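Local coordinates for protein arginase (Thermus thermophilus, PDB 2EF5) that probably hydrolyses L-arginine to urea and L-ornithine with the help of two manganese ions per subunit, as arginases do, at residues His243-Met246 against Glu247-Glu251; Asp192-Val196 against Ala197-Glu201. All blocks are in the same frame, centred on the assembly; numbering follows the deposited sequence.

Contact 1: His243-Met246 against Glu247-Glu251; sequences HLLM and EILAE. With GAI (guanidine), chain I.
Leu-244 lays its branched end against the tip of Ile-248 one helical turn on, with Ile-248 CD1 3.8 Å from Leu-244 CG and almost as near Leu-244 CD1. The isoleucine turns back toward the preceding turn because CG1 stands beside its own backbone N (chi1 -65°) and CD1 extends the chain, anti to CA. Along a neighbouring ridge Leu-245 and Leu-249 meet less closely, CG to CD1 at 4.2 Å, and the methyl CE of Met-246, brought round by bends in the middle of its chain, touches the same Leu-249 CD1. The frame is ordinary alpha-helical: Glu-247 N bonds to His-243 O at 2.8 Å, and the next three amides repeat the i to i+4 pattern. It belongs to helix 239-252, which crosses between parallel strands 212-217 and 255-261 in a beta-alpha-beta unit of the arginase fold; Leu-245, Ile-248 and Leu-249 also meet helix 196-206, while His-243 and Met-246 face helix 272-284.

Polar chemistry is concentrated at Glu-247. Its side chain runs back over the carbonyl of His-243 and stays extended beyond CG (chi2 170°), carrying the carboxylate past Leu-244, whose CD1 lies 4.0 Å from Glu-247 OE1 as the two chains cross at about a right angle. There both oxygens hold a guanidine: N1 donates to OE1 over 2.7 Å, and N3 to OE2 over 2.9 Å with a nearly straight N-H...O of 173°. CB of His-243 lies alongside the ligand, 3.9 Å from its N3, while His-243 ND1 is bonded to Ser-283. Such a two-pronged grip fixes the guanidine's rotation relative to the carboxylate, and pairing with a probably cationic partner would favour an ionised Glu-247.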
loop_
_atom_site.group_PDB
_atom_site.type_symbol
_atom_site.label_atom_id
_atom_site.label_comp_id
_atom_site.label_asym_id
_atom_site.label_seq_id
_atom_site.Cartn_x
_atom_site.Cartn_y
_atom_site.Cartn_z
ATOM N N HIS A 243 -32.388 8.440 -8.360
ATOM C CA HIS A 243 -33.263 8.028 -9.450
ATOM C C HIS A 243 -32.500 7.132 -10.425
ATOM O O HIS A 243 -33.043 6.137 -10.905
ATOM C CB HIS A 243 -33.861 9.243 -10.170
ATOM C CG HIS A 243 -35.056 9.818 -9.475
ATOM N ND1 HIS A 243 -36.305 9.234 -9.541
ATOM C CD2 HIS A 243 -35.183 10.894 -8.668
ATOM C CE1 HIS A 243 -37.150 9.931 -8.802
ATOM N NE2 HIS A 243 -36.499 10.942 -8.259
ATOM N N LEU A 244 -31.241 7.458 -10.701
ATOM C CA LEU A 244 -30.457 6.622 -11.611
ATOM C C LEU A 244 -30.359 5.193 -11.068
ATOM O O LEU A 244 -30.555 4.225 -11.802
ATOM C CB LEU A 244 -29.044 7.176 -11.800
ATOM C CG LEU A 244 -28.209 6.298 -12.743
ATOM C CD1 LEU A 244 -28.830 6.318 -14.141
ATOM C CD2 LEU A 244 -26.780 6.797 -12.792
ATOM N N LEU A 245 -30.048 5.069 -9.782
ATOM C CA LEU A 245 -29.942 3.755 -9.156
ATOM C C LEU A 245 -31.231 2.965 -9.335
ATOM O O LEU A 245 -31.202 1.781 -9.694
ATOM C CB LEU A 245 -29.639 3.894 -7.664
ATOM C CG LEU A 245 -29.571 2.568 -6.901
ATOM C CD1 LEU A 245 -28.465 1.686 -7.480
ATOM C CD2 LEU A 245 -29.321 2.851 -5.435
ATOM N N MET A 246 -32.359 3.620 -9.082
ATOM C CA MET A 246 -33.656 2.977 -9.222
ATOM C C MET A 246 -33.932 2.571 -10.667
ATOM O O MET A 246 -34.430 1.476 -10.916
ATOM C CB MET A 246 -34.777 3.908 -8.734
ATOM C CG MET A 246 -34.735 4.252 -7.260
ATOM S SD MET A 246 -34.857 2.828 -6.135
ATOM C CE MET A 246 -33.174 2.680 -5.593
ATOM N N GLU A 247 -33.610 3.446 -11.616
ATOM C CA GLU A 247 -33.859 3.155 -13.026
ATOM C C GLU A 247 -33.026 1.982 -13.545
ATOM O O GLU A 247 -33.516 1.161 -14.326
ATOM C CB GLU A 247 -33.590 4.398 -13.887
ATOM C CG GLU A 247 -34.405 5.626 -13.480
ATOM C CD GLU A 247 -33.938 6.895 -14.182
ATOM O OE1 GLU A 247 -32.721 7.052 -14.382
ATOM O OE2 GLU A 247 -34.781 7.749 -14.514
ATOM N N ILE A 248 -31.772 1.892 -13.115
ATOM C CA ILE A 248 -30.929 0.800 -13.576
ATOM C C ILE A 248 -31.393 -0.520 -12.955
ATOM O O ILE A 248 -31.373 -1.556 -13.611
ATOM C CB ILE A 248 -29.443 1.074 -13.264
ATOM C CG1 ILE A 248 -28.968 2.288 -14.078
ATOM C CG2 ILE A 248 -28.601 -0.143 -13.612
ATOM C CD1 ILE A 248 -27.511 2.694 -13.840
ATOM N N LEU A 249 -31.828 -0.486 -11.701
ATOM C CA LEU A 249 -32.327 -1.699 -11.064
ATOM C C LEU A 249 -33.624 -2.095 -11.771
ATOM O O LEU A 249 -33.879 -3.285 -12.003
ATOM C CB LEU A 249 -32.585 -1.477 -9.567
ATOM C CG LEU A 249 -31.340 -1.223 -8.704
ATOM C CD1 LEU A 249 -31.751 -0.953 -7.258
ATOM C CD2 LEU A 249 -30.396 -2.415 -8.778
ATOM N N ALA A 250 -34.437 -1.103 -12.128
ATOM C CA ALA A 250 -35.691 -1.370 -12.819
ATOM C C ALA A 250 -35.443 -2.064 -14.159
ATOM O O ALA A 250 -36.142 -3.018 -14.502
ATOM C CB ALA A 250 -36.456 -0.069 -13.041
ATOM N N GLU A 251 -34.446 -1.584 -14.905
ATOM C CA GLU A 251 -34.107 -2.149 -16.220
ATOM C C GLU A 251 -33.809 -3.646 -16.168
ATOM O O GLU A 251 -34.085 -4.370 -17.123
ATOM C CB GLU A 251 -32.886 -1.440 -16.832
ATOM C CG GLU A 251 -33.099 0.015 -17.247
ATOM C CD GLU A 251 -31.859 0.637 -17.900
ATOM O OE1 GLU A 251 -30.728 0.163 -17.641
ATOM O OE2 GLU A 251 -32.015 1.615 -18.662
HETATM C C GAI I . -32.570 10.565 -13.724
HETATM N N1 GAI I . -31.742 9.527 -13.919
HETATM N N2 GAI I . -32.066 11.755 -13.390
HETATM N N3 GAI I . -33.891 10.410 -13.866
#

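Contact 2: Asp192-Val196 against Ala197-Glu201; sequences DRLGV and ARIAE. With GAI (guanidine), chain J.
The carbonyl oxygen of Leu-194 takes a hydrogen bond from a water at 2.6 Å, and that water in turn accepts a weak bond, 3.5 Å long, from Arg-198 N. The water thus stands in for a direct link between the end of one helix and the opening turn of the next. Outside this bridge the side chains meet: Leu-194 CD2 sits over one face of the Arg-198 guanidinium, displaced toward its rim and 3.5 Å from NH1. A fully extended arginine, with CG opposite the backbone N (chi1 -180°), carries its guanidinium across the end of the leucine at a slant, and a salt bridge from NE to Glu-202 holds its charged end. Leu-194 also turns CB toward Ile-199 CG1, 4.1 Å away, the two chains crossing at about a right angle.

This is a helix-helix junction that turns at Gly-195, the first residue beyond helix 188-194 and the N-cap of helix 196-206. Its positive phi of 89° is easily adopted without a CB, which would press on the carbonyl oxygen of Leu-194. The glycine's own oxygen receives Ile-199 N at 3.2 Å in the first turn of the new helix, and Val-196 O takes Ala-200 N at 2.8 Å. Val-196 and Ala-200 turn to helix 239-252 of the same chain.

In the last turn of helix 188-194, Asp-192 faces another subunit. Its OD2 accepts two bonds from one guanidine, N2 at 3.0 Å and N1 at 3.1 Å, so a single oxygen serves both nitrogens; OD1 forms a salt bridge with Arg-240 of the second subunit. Arg-193 reaches Glu-201 and Glu-251 of that subunit by further salt bridges.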
loop_
_atom_site.group_PDB
_atom_site.type_symbol
_atom_site.label_atom_id
_atom_site.label_comp_id
_atom_site.label_asym_id
_atom_site.label_seq_id
_atom_site.Cartn_x
_atom_site.Cartn_y
_atom_site.Cartn_z
ATOM N N ASP A 192 -18.545 8.018 -4.620
ATOM C CA ASP A 192 -17.809 9.148 -5.172
ATOM C C ASP A 192 -16.736 8.700 -6.153
ATOM O O ASP A 192 -16.510 9.343 -7.180
ATOM C CB ASP A 192 -17.149 9.967 -4.054
ATOM C CG ASP A 192 -18.154 10.759 -3.236
ATOM O OD1 ASP A 192 -19.162 11.226 -3.808
ATOM O OD2 ASP A 192 -17.932 10.938 -2.022
ATOM N N ARG A 193 -16.083 7.587 -5.831
ATOM C CA ARG A 193 -15.007 7.045 -6.653
ATOM C C ARG A 193 -15.473 6.382 -7.944
ATOM O O ARG A 193 -14.895 6.602 -9.006
ATOM C CB ARG A 193 -14.225 6.017 -5.834
ATOM C CG ARG A 193 -12.715 6.129 -5.891
ATOM C CD ARG A 193 -12.122 4.867 -5.298
ATOM N NE ARG A 193 -11.098 5.116 -4.291
ATOM C CZ ARG A 193 -9.863 5.534 -4.554
ATOM N NH1 ARG A 193 -9.486 5.760 -5.804
ATOM N NH2 ARG A 193 -9.004 5.714 -3.558
ATOM N N LEU A 194 -16.519 5.569 -7.850
ATOM C CA LEU A 194 -17.017 4.829 -9.002
ATOM C C LEU A 194 -18.223 5.416 -9.729
ATOM O O LEU A 194 -18.380 5.205 -10.928
ATOM C CB LEU A 194 -17.362 3.405 -8.573
ATOM C CG LEU A 194 -16.266 2.597 -7.866
ATOM C CD1 LEU A 194 -16.868 1.323 -7.272
ATOM C CD2 LEU A 194 -15.147 2.276 -8.849
ATOM N N GLY A 195 -19.077 6.138 -9.013
ATOM C CA GLY A 195 -20.267 6.685 -9.640
ATOM C C GLY A 195 -21.384 5.662 -9.520
ATOM O O GLY A 195 -21.130 4.455 -9.558
ATOM N N VAL A 196 -22.621 6.134 -9.384
ATOM C CA VAL A 196 -23.771 5.242 -9.249
ATOM C C VAL A 196 -23.977 4.300 -10.434
ATOM O O VAL A 196 -24.372 3.151 -10.253
ATOM C CB VAL A 196 -25.077 6.051 -9.020
ATOM C CG1 VAL A 196 -26.288 5.127 -9.054
ATOM C CG2 VAL A 196 -25.007 6.770 -7.691
ATOM N N ALA A 197 -23.721 4.779 -11.646
ATOM C CA ALA A 197 -23.916 3.944 -12.823
ATOM C C ALA A 197 -23.142 2.625 -12.714
ATOM O O ALA A 197 -23.704 1.538 -12.875
ATOM C CB ALA A 197 -23.493 4.706 -14.072
ATOM N N ARG A 198 -21.848 2.729 -12.437
ATOM C CA ARG A 198 -21.009 1.550 -12.307
ATOM C C ARG A 198 -21.424 0.706 -11.100
ATOM O O ARG A 198 -21.479 -0.521 -11.184
ATOM C CB ARG A 198 -19.543 1.962 -12.188
ATOM C CG ARG A 198 -18.594 0.790 -12.053
ATOM C CD ARG A 198 -17.147 1.237 -12.116
ATOM N NE ARG A 198 -16.240 0.101 -11.987
ATOM C CZ ARG A 198 -14.914 0.192 -11.991
ATOM N NH1 ARG A 198 -14.324 1.371 -12.121
ATOM N NH2 ARG A 198 -14.176 -0.902 -11.856
ATOM N N ILE A 199 -21.725 1.351 -9.979
ATOM C CA ILE A 199 -22.143 0.607 -8.791
ATOM C C ILE A 199 -23.423 -0.174 -9.035
ATOM O O ILE A 199 -23.537 -1.323 -8.610
ATOM C CB ILE A 199 -22.345 1.539 -7.589
ATOM C CG1 ILE A 199 -20.987 2.065 -7.125
ATOM C CG2 ILE A 199 -23.038 0.799 -6.453
ATOM C CD1 ILE A 199 -21.079 3.086 -6.032
ATOM N N ALA A 200 -24.385 0.439 -9.718
ATOM C CA ALA A 200 -25.646 -0.233 -10.022
ATOM C C ALA A 200 -25.383 -1.476 -10.870
ATOM O O ALA A 200 -26.005 -2.518 -10.672
ATOM C CB ALA A 200 -26.586 0.714 -10.761
ATOM N N GLU A 201 -24.458 -1.354 -11.818
ATOM C CA GLU A 201 -24.099 -2.465 -12.698
ATOM C C GLU A 201 -23.466 -3.575 -11.865
ATOM O O GLU A 201 -23.783 -4.749 -12.033
ATOM C CB GLU A 201 -23.105 -2.000 -13.770
ATOM C CG GLU A 201 -23.576 -0.807 -14.599
ATOM C CD GLU A 201 -24.570 -1.178 -15.687
ATOM O OE1 GLU A 201 -25.501 -1.970 -15.417
ATOM O OE2 GLU A 201 -24.425 -0.660 -16.816
HETATM C C GAI J . -17.027 10.750 1.331
HETATM N N1 GAI J . -16.141 10.422 0.395
HETATM N N2 GAI J . -18.225 11.186 0.969
HETATM N N3 GAI J . -16.713 10.648 2.627
HETATM O O HOH W 1 -19.639 5.284 -13.234
#

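Contacts 1 and 2 have centres about 12 Å apart and pack directly, helix 239-252 against helix 196-206: Ile-248 CG2 lies 3.6 Å from Ala-200 CB, and Leu-245 N 3.8 Å from Val-196 CG1. Each holds a guanidine through an acid, and the two sites look like halves of one pocket between subunits, because the guanidine on Asp-192 of contact 2 is also bonded to Glu-247 of the second subunit, the counterpart of the glutamate in contact 1. Neither contact supplies a manganese ligand; the side chain of Met-246 is about 14 Å from a bound manganese, although the side chain of Leu-245 is about 10 Å from that of the metal ligand Asp-118.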